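Local coordinates for protein fumarylacetoacetate hydrolase (Burkholderia xenovorans, PDB 5TI1) that probably hydrolyses fumarylacetoacetate to fumarate and acetoacetate, the last step of phenylalanine and tyrosine breakdown, at a magnesium-dependent active site, at residues Cys220-Glu228 / Gly387-Asn395; Ile148-Lys158 / Trp179-Ala190. All coordinates share one frame; numbering follows the deposited sequence.

Contact 1: Cys220-Glu228 / Gly387-Asn395; sequences CRKLDIELE and GSLLELTWN. With MG (magnesium ion), chain K.
Asp224 turns its carboxylate onto the first turn of helix 389-392, and each oxygen takes a different backbone N-H. OD1 accepts from Leu389 N at 2.9 Å through its syn lone pair, with a bent N-H...O angle of 139°. OD2 accepts from Leu390 N at 2.8 Å, again on the syn side, but with the donor 34° out of the carboxylate plane. Chi1 of -160° swings CG opposite the backbone N of Asp224 and sends both oxygens to the helix. Beyond the segments, a salt bridge from OD2 to Arg264 gives the charge a second partner; helix N-terminus and guanidinium together would be expected to stabilise the anion. Ser388 is the N-cap: its OG accepts from Glu391 N and donates to Glu391 OE2 at 2.7 Å, using the anti lone pair of that oxygen. The far end of the helix closes in a Schellman motif, with Trp394 as the C-prime residue and Asn395 N bonding to Leu390 O. The side chain of that same Asn395 is met at about a right angle by the extended Lys222 chain, Lys222 NZ bonding to Asn395 OD1 at 2.9 Å. Apolar packing is sparse: Ile225 CG1 comes 4.0 Å from Leu389 CD2. The backbones join where Leu227 N donates to Gly387 O at 3.0 Å, almost straight and in the carbonyl plane. This bond falls on the residue between two metal ligands, Glu226 and Glu228, whose OE2 and OE1 respectively each bind the magnesium ion at 2.2 Å. Glu226 points its CB away from the helix segment, and its other oxygen, OE1, is paired with Arg264, the same arginine that meets Asp224.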
loop_
_atom_site.group_PDB
_atom_site.type_symbol
_atom_site.label_atom_id
_atom_site.label_comp_id
_atom_site.label_asym_id
_atom_site.label_seq_id
_atom_site.Cartn_x
_atom_site.Cartn_y
_atom_site.Cartn_z
ATOM N N CYS B 220 17.723 2.274 -16.454
ATOM C CA CYS B 220 18.396 1.608 -15.343
ATOM C C CYS B 220 19.526 0.699 -15.827
ATOM O O CYS B 220 19.341 -0.109 -16.740
ATOM C CB CYS B 220 17.356 0.799 -14.569
ATOM S SG CYS B 220 18.024 -0.511 -13.605
ATOM N N ARG B 221 20.705 0.840 -15.219
ATOM C CA ARG B 221 21.864 0.020 -15.551
ATOM C C ARG B 221 22.190 -1.039 -14.503
ATOM O O ARG B 221 23.147 -1.794 -14.690
ATOM C CB ARG B 221 23.107 0.899 -15.765
ATOM C CG ARG B 221 23.016 1.872 -16.936
ATOM C CD ARG B 221 24.185 2.843 -16.923
ATOM N NE ARG B 221 23.945 4.001 -17.777
ATOM C CZ ARG B 221 24.783 5.026 -17.915
ATOM N NH1 ARG B 221 25.934 5.046 -17.253
ATOM N NH2 ARG B 221 24.469 6.035 -18.717
ATOM N N LYS B 222 21.440 -1.113 -13.400
ATOM C CA LYS B 222 21.706 -2.079 -12.333
ATOM C C LYS B 222 20.382 -2.722 -11.914
ATOM O O LYS B 222 19.904 -2.555 -10.789
ATOM C CB LYS B 222 22.407 -1.422 -11.150
ATOM C CG LYS B 222 23.839 -1.031 -11.429
ATOM C CD LYS B 222 24.580 -0.766 -10.127
ATOM C CE LYS B 222 26.018 -0.383 -10.379
ATOM N NZ LYS B 222 26.702 -0.177 -9.084
ATOM N N LEU B 223 19.789 -3.464 -12.841
ATOM C CA LEU B 223 18.546 -4.170 -12.581
ATOM C C LEU B 223 18.840 -5.495 -11.891
ATOM O O LEU B 223 19.651 -6.297 -12.374
ATOM C CB LEU B 223 17.800 -4.399 -13.892
ATOM C CG LEU B 223 16.434 -5.057 -13.795
ATOM C CD1 LEU B 223 15.471 -4.164 -12.962
ATOM C CD2 LEU B 223 15.917 -5.330 -15.193
ATOM N N ASP B 224 18.179 -5.732 -10.761
ATOM C CA ASP B 224 18.532 -6.861 -9.919
ATOM C C ASP B 224 17.265 -7.551 -9.432
ATOM O O ASP B 224 16.170 -6.979 -9.447
ATOM C CB ASP B 224 19.406 -6.400 -8.736
ATOM C CG ASP B 224 20.202 -7.537 -8.107
ATOM O OD1 ASP B 224 20.055 -8.692 -8.555
ATOM O OD2 ASP B 224 20.981 -7.273 -7.167
ATOM N N ILE B 225 17.430 -8.808 -9.027
ATOM C CA ILE B 225 16.390 -9.535 -8.306
ATOM C C ILE B 225 16.548 -9.276 -6.819
ATOM O O ILE B 225 17.586 -8.782 -6.365
ATOM C CB ILE B 225 16.460 -11.051 -8.554
ATOM C CG1 ILE B 225 17.659 -11.634 -7.796
ATOM C CG2 ILE B 225 16.513 -11.358 -10.042
ATOM C CD1 ILE B 225 17.778 -13.125 -7.879
ATOM N N GLU B 226 15.530 -9.645 -6.050
ATOM C CA GLU B 226 15.685 -9.881 -4.619
ATOM C C GLU B 226 14.913 -11.151 -4.315
ATOM O O GLU B 226 13.676 -11.156 -4.376
ATOM C CB GLU B 226 15.195 -8.704 -3.771
ATOM C CG GLU B 226 16.017 -7.441 -3.997
ATOM C CD GLU B 226 16.030 -6.510 -2.802
ATOM O OE1 GLU B 226 17.044 -5.809 -2.601
ATOM O OE2 GLU B 226 15.032 -6.481 -2.068
ATOM N N LEU B 227 15.651 -12.232 -4.052
ATOM C CA LEU B 227 15.054 -13.511 -3.699
ATOM C C LEU B 227 14.440 -13.409 -2.314
ATOM O O LEU B 227 15.147 -13.122 -1.340
ATOM C CB LEU B 227 16.104 -14.621 -3.732
ATOM C CG LEU B 227 15.709 -15.897 -2.977
ATOM C CD1 LEU B 227 14.604 -16.630 -3.700
ATOM C CD2 LEU B 227 16.915 -16.807 -2.830
ATOM N N GLU B 228 13.129 -13.635 -2.229
ATOM C CA GLU B 228 12.401 -13.517 -0.973
ATOM C C GLU B 228 11.265 -14.527 -0.934
ATOM O O GLU B 228 10.902 -15.133 -1.943
ATOM C CB GLU B 228 11.811 -12.112 -0.796
ATOM C CG GLU B 228 12.798 -10.976 -0.970
ATOM C CD GLU B 228 12.215 -9.648 -0.566
ATOM O OE1 GLU B 228 12.739 -8.604 -1.003
ATOM O OE2 GLU B 228 11.227 -9.661 0.190
ATOM N N GLY B 387 21.098 -13.820 -2.171
ATOM C CA GLY B 387 19.813 -13.626 -2.807
ATOM C C GLY B 387 19.717 -12.498 -3.807
ATOM O O GLY B 387 18.597 -12.127 -4.181
ATOM N N SER B 388 20.839 -11.945 -4.265
ATOM C CA SER B 388 20.799 -10.884 -5.259
ATOM C C SER B 388 22.071 -10.916 -6.092
ATOM O O SER B 388 23.131 -11.304 -5.605
ATOM C CB SER B 388 20.647 -9.506 -4.602
ATOM O OG SER B 388 21.814 -9.165 -3.872
ATOM N N LEU B 389 21.961 -10.485 -7.356
ATOM C CA LEU B 389 23.161 -10.326 -8.171
ATOM C C LEU B 389 24.102 -9.300 -7.566
ATOM O O LEU B 389 25.325 -9.429 -7.702
ATOM C CB LEU B 389 22.805 -9.930 -9.608
ATOM C CG LEU B 389 22.278 -10.997 -10.569
ATOM C CD1 LEU B 389 23.223 -12.176 -10.626
ATOM C CD2 LEU B 389 20.885 -11.458 -10.186
ATOM N N LEU B 390 23.555 -8.282 -6.890
ATOM C CA LEU B 390 24.395 -7.322 -6.180
ATOM C C LEU B 390 25.359 -8.031 -5.228
ATOM O O LEU B 390 26.555 -7.713 -5.183
ATOM C CB LEU B 390 23.520 -6.318 -5.427
ATOM C CG LEU B 390 24.281 -5.383 -4.479
ATOM C CD1 LEU B 390 25.156 -4.411 -5.264
ATOM C CD2 LEU B 390 23.332 -4.647 -3.522
ATOM N N GLU B 391 24.864 -9.014 -4.475
ATOM C CA GLU B 391 25.753 -9.773 -3.599
ATOM C C GLU B 391 26.560 -10.802 -4.383
ATOM O O GLU B 391 27.776 -10.913 -4.199
ATOM C CB GLU B 391 24.958 -10.467 -2.496
ATOM C CG GLU B 391 24.122 -9.534 -1.626
ATOM C CD GLU B 391 23.040 -10.283 -0.907
ATOM O OE1 GLU B 391 23.292 -10.752 0.217
ATOM O OE2 GLU B 391 21.937 -10.426 -1.476
ATOM N N LEU B 392 25.892 -11.567 -5.251
ATOM C CA LEU B 392 26.560 -12.666 -5.941
ATOM C C LEU B 392 27.779 -12.189 -6.725
ATOM O O LEU B 392 28.785 -12.907 -6.799
ATOM C CB LEU B 392 25.572 -13.382 -6.866
ATOM C CG LEU B 392 24.440 -14.127 -6.149
ATOM C CD1 LEU B 392 23.349 -14.574 -7.111
ATOM C CD2 LEU B 392 24.992 -15.309 -5.345
ATOM N N THR B 393 27.724 -10.985 -7.295
ATOM C CA THR B 393 28.828 -10.449 -8.084
ATOM C C THR B 393 29.591 -9.354 -7.349
ATOM O O THR B 393 30.476 -8.726 -7.941
ATOM C CB THR B 393 28.325 -9.913 -9.431
ATOM O OG1 THR B 393 27.575 -8.710 -9.233
ATOM C CG2 THR B 393 27.439 -10.934 -10.118
ATOM N N TRP B 394 29.285 -9.132 -6.074
ATOM C CA TRP B 394 29.857 -8.047 -5.274
ATOM C C TRP B 394 29.878 -6.745 -6.073
ATOM O O TRP B 394 30.923 -6.168 -6.384
ATOM C CB TRP B 394 31.248 -8.403 -4.750
ATOM C CG TRP B 394 31.617 -7.612 -3.519
ATOM C CD1 TRP B 394 32.515 -6.585 -3.439
ATOM C CD2 TRP B 394 31.074 -7.772 -2.201
ATOM N NE1 TRP B 394 32.573 -6.106 -2.150
ATOM C CE2 TRP B 394 31.699 -6.817 -1.372
ATOM C CE3 TRP B 394 30.127 -8.638 -1.640
ATOM C CZ2 TRP B 394 31.407 -6.702 -0.013
ATOM C CZ3 TRP B 394 29.835 -8.516 -0.289
ATOM C CH2 TRP B 394 30.472 -7.556 0.507
ATOM N N ASN B 395 28.670 -6.293 -6.406
ATOM C CA ASN B 395 28.451 -5.063 -7.165
ATOM C C ASN B 395 29.178 -5.078 -8.511
ATOM O O ASN B 395 29.533 -4.025 -9.047
ATOM C CB ASN B 395 28.855 -3.830 -6.354
ATOM C CG ASN B 395 28.184 -2.575 -6.852
ATOM O OD1 ASN B 395 27.204 -2.644 -7.604
ATOM N ND2 ASN B 395 28.699 -1.418 -6.438
HETATM MG MG MG K . 13.159 -6.423 -0.969
#

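Contact 2: Ile148-Lys158 / Trp179-Ala190; sequences IPGYTDFYSSK and WSEMPIGYNGRA. With MG (magnesium ion), chain K.
Strands 151-154 and 185-188 run antiparallel, their axes 4.3 Å apart at closest with N-to-C directions at 151°, and Asp153 and Tyr186 form a hydrogen-bonded pair: Asp153 N to Tyr186 O and Tyr186 N to Asp153 O, both 2.9 Å. On the face shared by this pair the two side chains lie side by side and point the same way. Tyr186, with CG between its backbone N and carbonyl carbon (chi1 67°), brings its ring alongside Asp153, CE1 standing 3.5 Å from Asp153 CB. The carboxylate and ring planes are 73° apart, and Asp153 OD2, which binds the magnesium ion at 2.3 Å, lies 3.0 Å from Tyr186 OH. Water 2 bridges that hydroxyl to Tyr151 OH. Within the mixed sheet of this FAH-family domain, strand 151-154 lies between 185-188 and 372-374, whereas 185-188 is an outermost strand of the chain's sheet. Thr152 and Asn187 make a non-hydrogen-bonded pair on the face opposite Asp153; Thr152 OG1 bonds to His360. Phe154 sets the edge of its ring to Pro183 O, which lies 3.3 Å from Phe154 CD1. Tyr155, a predicted substrate-binding residue, meets the Trp179 ring rim to rim, neither over the face of the other, while Ile184 CD1 packs against Tyr155 CD2. The indole NE1 donates to Tyr155 O at 2.9 Å, the donor standing nearly along the C=O axis. The six-membered ring of Trp179 continues to the start of helix 158-168, where CH2 lies 3.3 Å from Lys158 CA. Water 3 joins Ser156 OG, which also bonds to Gln356, to Ile184 O. At the other end, Ala190 CB packs on Tyr151 CB, and Arg189 NH2 forms a salt bridge with Asp371 of the second subunit.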
loop_
_atom_site.group_PDB
_atom_site.type_symbol
_atom_site.label_atom_id
_atom_site.label_comp_id
_atom_site.label_asym_id
_atom_site.label_seq_id
_atom_site.Cartn_x
_atom_site.Cartn_y
_atom_site.Cartn_z
ATOM N N ILE B 148 -4.374 -7.914 -2.960
ATOM C CA ILE B 148 -3.455 -7.548 -1.884
ATOM C C ILE B 148 -3.844 -6.167 -1.370
ATOM O O ILE B 148 -3.623 -5.167 -2.080
ATOM C CB ILE B 148 -2.001 -7.586 -2.371
ATOM C CG1 ILE B 148 -1.682 -8.986 -2.908
ATOM C CG2 ILE B 148 -1.034 -7.189 -1.271
ATOM C CD1 ILE B 148 -0.420 -9.038 -3.759
ATOM N N PRO B 149 -4.405 -6.053 -0.157
ATOM C CA PRO B 149 -4.739 -4.717 0.361
ATOM C C PRO B 149 -3.505 -3.888 0.673
ATOM O O PRO B 149 -3.509 -2.664 0.463
ATOM C CB PRO B 149 -5.556 -5.029 1.632
ATOM C CG PRO B 149 -5.978 -6.469 1.496
ATOM C CD PRO B 149 -4.821 -7.117 0.773
ATOM N N GLY B 150 -2.456 -4.526 1.189
ATOM C CA GLY B 150 -1.198 -3.889 1.529
ATOM C C GLY B 150 -0.027 -4.834 1.340
ATOM O O GLY B 150 -0.122 -6.031 1.636
ATOM N N TYR B 151 1.087 -4.301 0.847
ATOM C CA TYR B 151 2.320 -5.053 0.659
ATOM C C TYR B 151 3.424 -4.376 1.465
ATOM O O TYR B 151 3.697 -3.187 1.280
ATOM C CB TYR B 151 2.678 -5.155 -0.833
ATOM C CG TYR B 151 4.107 -5.550 -1.134
ATOM C CD1 TYR B 151 4.727 -6.587 -0.449
ATOM C CD2 TYR B 151 4.839 -4.882 -2.130
ATOM C CE1 TYR B 151 6.048 -6.958 -0.729
ATOM C CE2 TYR B 151 6.147 -5.236 -2.413
ATOM C CZ TYR B 151 6.746 -6.274 -1.709
ATOM O OH TYR B 151 8.044 -6.627 -1.985
ATOM N N THR B 152 4.013 -5.124 2.386
ATOM C CA THR B 152 5.090 -4.670 3.249
ATOM C C THR B 152 6.323 -5.513 2.960
ATOM O O THR B 152 6.208 -6.723 2.746
ATOM C CB THR B 152 4.700 -4.826 4.728
ATOM O OG1 THR B 152 3.546 -4.027 5.017
ATOM C CG2 THR B 152 5.857 -4.431 5.633
ATOM N N ASP B 153 7.501 -4.895 2.972
ATOM C CA ASP B 153 8.727 -5.642 2.711
ATOM C C ASP B 153 9.729 -5.408 3.830
ATOM O O ASP B 153 9.973 -4.263 4.224
ATOM C CB ASP B 153 9.340 -5.268 1.364
ATOM C CG ASP B 153 10.398 -6.259 0.916
ATOM O OD1 ASP B 153 10.296 -7.462 1.276
ATOM O OD2 ASP B 153 11.335 -5.824 0.220
ATOM N N PHE B 154 10.297 -6.494 4.343
ATOM C CA PHE B 154 11.259 -6.405 5.418
ATOM C C PHE B 154 12.670 -6.547 4.853
ATOM O O PHE B 154 12.895 -6.380 3.646
ATOM C CB PHE B 154 10.915 -7.449 6.488
ATOM C CG PHE B 154 9.649 -7.132 7.229
ATOM C CD1 PHE B 154 9.674 -6.297 8.345
ATOM C CD2 PHE B 154 8.428 -7.622 6.784
ATOM C CE1 PHE B 154 8.502 -5.972 9.019
ATOM C CE2 PHE B 154 7.247 -7.299 7.453
ATOM C CZ PHE B 154 7.289 -6.472 8.572
ATOM N N TYR B 155 13.623 -6.873 5.721
ATOM C CA TYR B 155 15.044 -6.758 5.423
ATOM C C TYR B 155 15.795 -7.670 6.377
ATOM O O TYR B 155 16.815 -7.278 6.944
ATOM C CB TYR B 155 15.479 -5.301 5.592
ATOM C CG TYR B 155 16.802 -4.926 4.972
ATOM C CD1 TYR B 155 16.927 -4.751 3.597
ATOM C CD2 TYR B 155 17.912 -4.686 5.763
ATOM C CE1 TYR B 155 18.127 -4.380 3.036
ATOM C CE2 TYR B 155 19.123 -4.326 5.210
ATOM C CZ TYR B 155 19.225 -4.171 3.846
ATOM O OH TYR B 155 20.429 -3.808 3.292
ATOM N N SER B 156 15.279 -8.879 6.584
ATOM C CA SER B 156 15.554 -9.616 7.811
ATOM C C SER B 156 16.622 -10.690 7.641
ATOM O O SER B 156 16.676 -11.624 8.449
ATOM C CB SER B 156 14.266 -10.237 8.358
ATOM O OG SER B 156 13.324 -9.246 8.752
ATOM N N SER B 157 17.472 -10.578 6.621
ATOM C CA SER B 157 18.607 -11.484 6.451
ATOM C C SER B 157 19.874 -10.810 6.966
ATOM O O SER B 157 20.292 -9.775 6.431
ATOM C CB SER B 157 18.783 -11.887 4.988
ATOM O OG SER B 157 20.001 -12.595 4.785
ATOM N N LYS B 158 20.486 -11.403 7.998
ATOM C CA LYS B 158 21.729 -10.847 8.524
ATOM C C LYS B 158 22.837 -10.889 7.479
ATOM O O LYS B 158 23.608 -9.932 7.345
ATOM C CB LYS B 158 22.160 -11.589 9.792
ATOM C CG LYS B 158 23.294 -10.898 10.521
ATOM C CD LYS B 158 23.564 -11.531 11.886
ATOM C CE LYS B 158 24.633 -10.761 12.650
ATOM N NZ LYS B 158 24.821 -11.271 14.047
ATOM N N TRP B 179 19.380 -2.452 13.302
ATOM C CA TRP B 179 19.038 -3.660 12.552
ATOM C C TRP B 179 18.883 -4.874 13.469
ATOM O O TRP B 179 18.012 -5.725 13.246
ATOM C CB TRP B 179 20.093 -3.943 11.469
ATOM C CG TRP B 179 19.651 -5.035 10.537
ATOM C CD1 TRP B 179 19.017 -4.886 9.336
ATOM C CD2 TRP B 179 19.761 -6.443 10.761
ATOM N NE1 TRP B 179 18.741 -6.118 8.790
ATOM C CE2 TRP B 179 19.189 -7.091 9.645
ATOM C CE3 TRP B 179 20.310 -7.224 11.789
ATOM C CZ2 TRP B 179 19.145 -8.481 9.531
ATOM C CZ3 TRP B 179 20.259 -8.602 11.675
ATOM C CH2 TRP B 179 19.676 -9.216 10.558
ATOM N N SER B 180 19.722 -4.985 14.492
ATOM C CA SER B 180 19.651 -6.114 15.409
ATOM C C SER B 180 18.677 -5.875 16.560
ATOM O O SER B 180 18.536 -6.747 17.424
ATOM C CB SER B 180 21.047 -6.437 15.948
ATOM O OG SER B 180 21.920 -6.818 14.886
ATOM N N GLU B 181 18.001 -4.722 16.583
ATOM C CA GLU B 181 16.986 -4.420 17.584
ATOM C C GLU B 181 15.567 -4.524 17.042
ATOM O O GLU B 181 14.623 -4.572 17.835
ATOM C CB GLU B 181 17.204 -3.015 18.162
ATOM C CG GLU B 181 18.549 -2.835 18.863
ATOM C CD GLU B 181 18.522 -3.271 20.328
ATOM O OE1 GLU B 181 17.422 -3.566 20.839
ATOM O OE2 GLU B 181 19.596 -3.307 20.962
ATOM N N MET B 182 15.386 -4.562 15.721
ATOM C CA MET B 182 14.042 -4.624 15.168
ATOM C C MET B 182 14.106 -5.206 13.767
ATOM O O MET B 182 15.115 -5.042 13.069
ATOM C CB MET B 182 13.397 -3.232 15.131
ATOM C CG MET B 182 14.072 -2.290 14.166
ATOM S SD MET B 182 13.187 -0.749 13.932
ATOM C CE MET B 182 13.341 -0.053 15.572
ATOM N N PRO B 183 13.061 -5.883 13.329
ATOM C CA PRO B 183 12.989 -6.265 11.919
ATOM C C PRO B 183 12.572 -5.071 11.075
ATOM O O PRO B 183 11.377 -4.863 10.845
ATOM C CB PRO B 183 11.937 -7.379 11.907
ATOM C CG PRO B 183 11.096 -7.117 13.132
ATOM C CD PRO B 183 12.005 -6.505 14.148
ATOM N N ILE B 184 13.542 -4.269 10.627
ATOM C CA ILE B 184 13.196 -3.072 9.874
ATOM C C ILE B 184 12.483 -3.459 8.577
ATOM O O ILE B 184 12.669 -4.555 8.028
ATOM C CB ILE B 184 14.428 -2.203 9.572
ATOM C CG1 ILE B 184 15.347 -2.900 8.582
ATOM C CG2 ILE B 184 15.178 -1.834 10.853
ATOM C CD1 ILE B 184 16.435 -2.004 8.072
ATOM N N GLY B 185 11.656 -2.540 8.090
ATOM C CA GLY B 185 10.860 -2.776 6.902
ATOM C C GLY B 185 10.276 -1.470 6.411
ATOM O O GLY B 185 10.439 -0.416 7.032
ATOM N N TYR B 186 9.575 -1.562 5.285
ATOM C CA TYR B 186 8.988 -0.398 4.633
ATOM C C TYR B 186 7.697 -0.848 3.955
ATOM O O TYR B 186 7.505 -2.039 3.694
ATOM C CB TYR B 186 9.976 0.233 3.631
ATOM C CG TYR B 186 10.278 -0.649 2.431
ATOM C CD1 TYR B 186 11.175 -1.706 2.522
ATOM C CD2 TYR B 186 9.649 -0.431 1.206
ATOM C CE1 TYR B 186 11.438 -2.529 1.417
ATOM C CE2 TYR B 186 9.903 -1.243 0.107
ATOM C CZ TYR B 186 10.795 -2.293 0.211
ATOM O OH TYR B 186 11.033 -3.101 -0.893
ATOM N N ASN B 187 6.783 0.101 3.716
ATOM C CA ASN B 187 5.628 -0.187 2.864
ATOM C C ASN B 187 6.085 -0.344 1.419
ATOM O O ASN B 187 6.827 0.494 0.901
ATOM C CB ASN B 187 4.586 0.928 2.917
ATOM C CG ASN B 187 4.082 1.195 4.301
ATOM O OD1 ASN B 187 4.326 2.257 4.847
ATOM N ND2 ASN B 187 3.379 0.235 4.878
ATOM N N GLY B 188 5.643 -1.422 0.769
ATOM C CA GLY B 188 5.813 -1.585 -0.654
ATOM C C GLY B 188 4.552 -1.178 -1.397
ATOM O O GLY B 188 3.543 -0.790 -0.813
ATOM N N ARG B 189 4.627 -1.276 -2.719
ATOM C CA ARG B 189 3.527 -0.888 -3.589
ATOM C C ARG B 189 2.708 -2.124 -3.962
ATOM O O ARG B 189 3.154 -2.969 -4.747
ATOM C CB ARG B 189 4.069 -0.180 -4.827
ATOM C CG ARG B 189 2.994 0.336 -5.753
ATOM C CD ARG B 189 2.328 1.625 -5.217
ATOM N NE ARG B 189 1.325 2.047 -6.185
ATOM C CZ ARG B 189 0.422 3.008 -6.032
ATOM N NH1 ARG B 189 0.334 3.713 -4.901
ATOM N NH2 ARG B 189 -0.414 3.250 -7.044
ATOM N N ALA B 190 1.492 -2.209 -3.428
ATOM C CA ALA B 190 0.646 -3.367 -3.705
ATOM C C ALA B 190 0.223 -3.436 -5.168
ATOM O O ALA B 190 0.101 -4.536 -5.718
ATOM C CB ALA B 190 -0.587 -3.347 -2.794
HETATM MG MG MG K . 13.159 -6.423 -0.969
HETATM O O HOH W 1 1.596 -1.295 1.109
HETATM O O HOH W 2 9.231 -3.811 -2.747
HETATM O O HOH W 3 14.155 -6.815 8.795
HETATM O O HOH W 4 22.781 -9.367 15.259
#

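From the N terminus, contact 2 comes first, folding 179-190 back on 148-158 across 20 intervening residues that carry most of helix 158-168. Contact 1 opens later and closes a much longer loop of 158 residues, bringing 387-395 to strand 223-233. The loops follow in series, neither enclosing nor crossing the other. Both reach the same mixed sheet, where strand 372-374 lies between 151-154 and 223-233. They also meet at the magnesium ion: contact 2 supplies Asp153, contact 1 supplies Glu226 and Glu228, and Asp260 from strand 252-263 completes the four protein ligands. The outer antiparallel pair 151-154/185-188 and strand 223-233 thus both lead to one metal site.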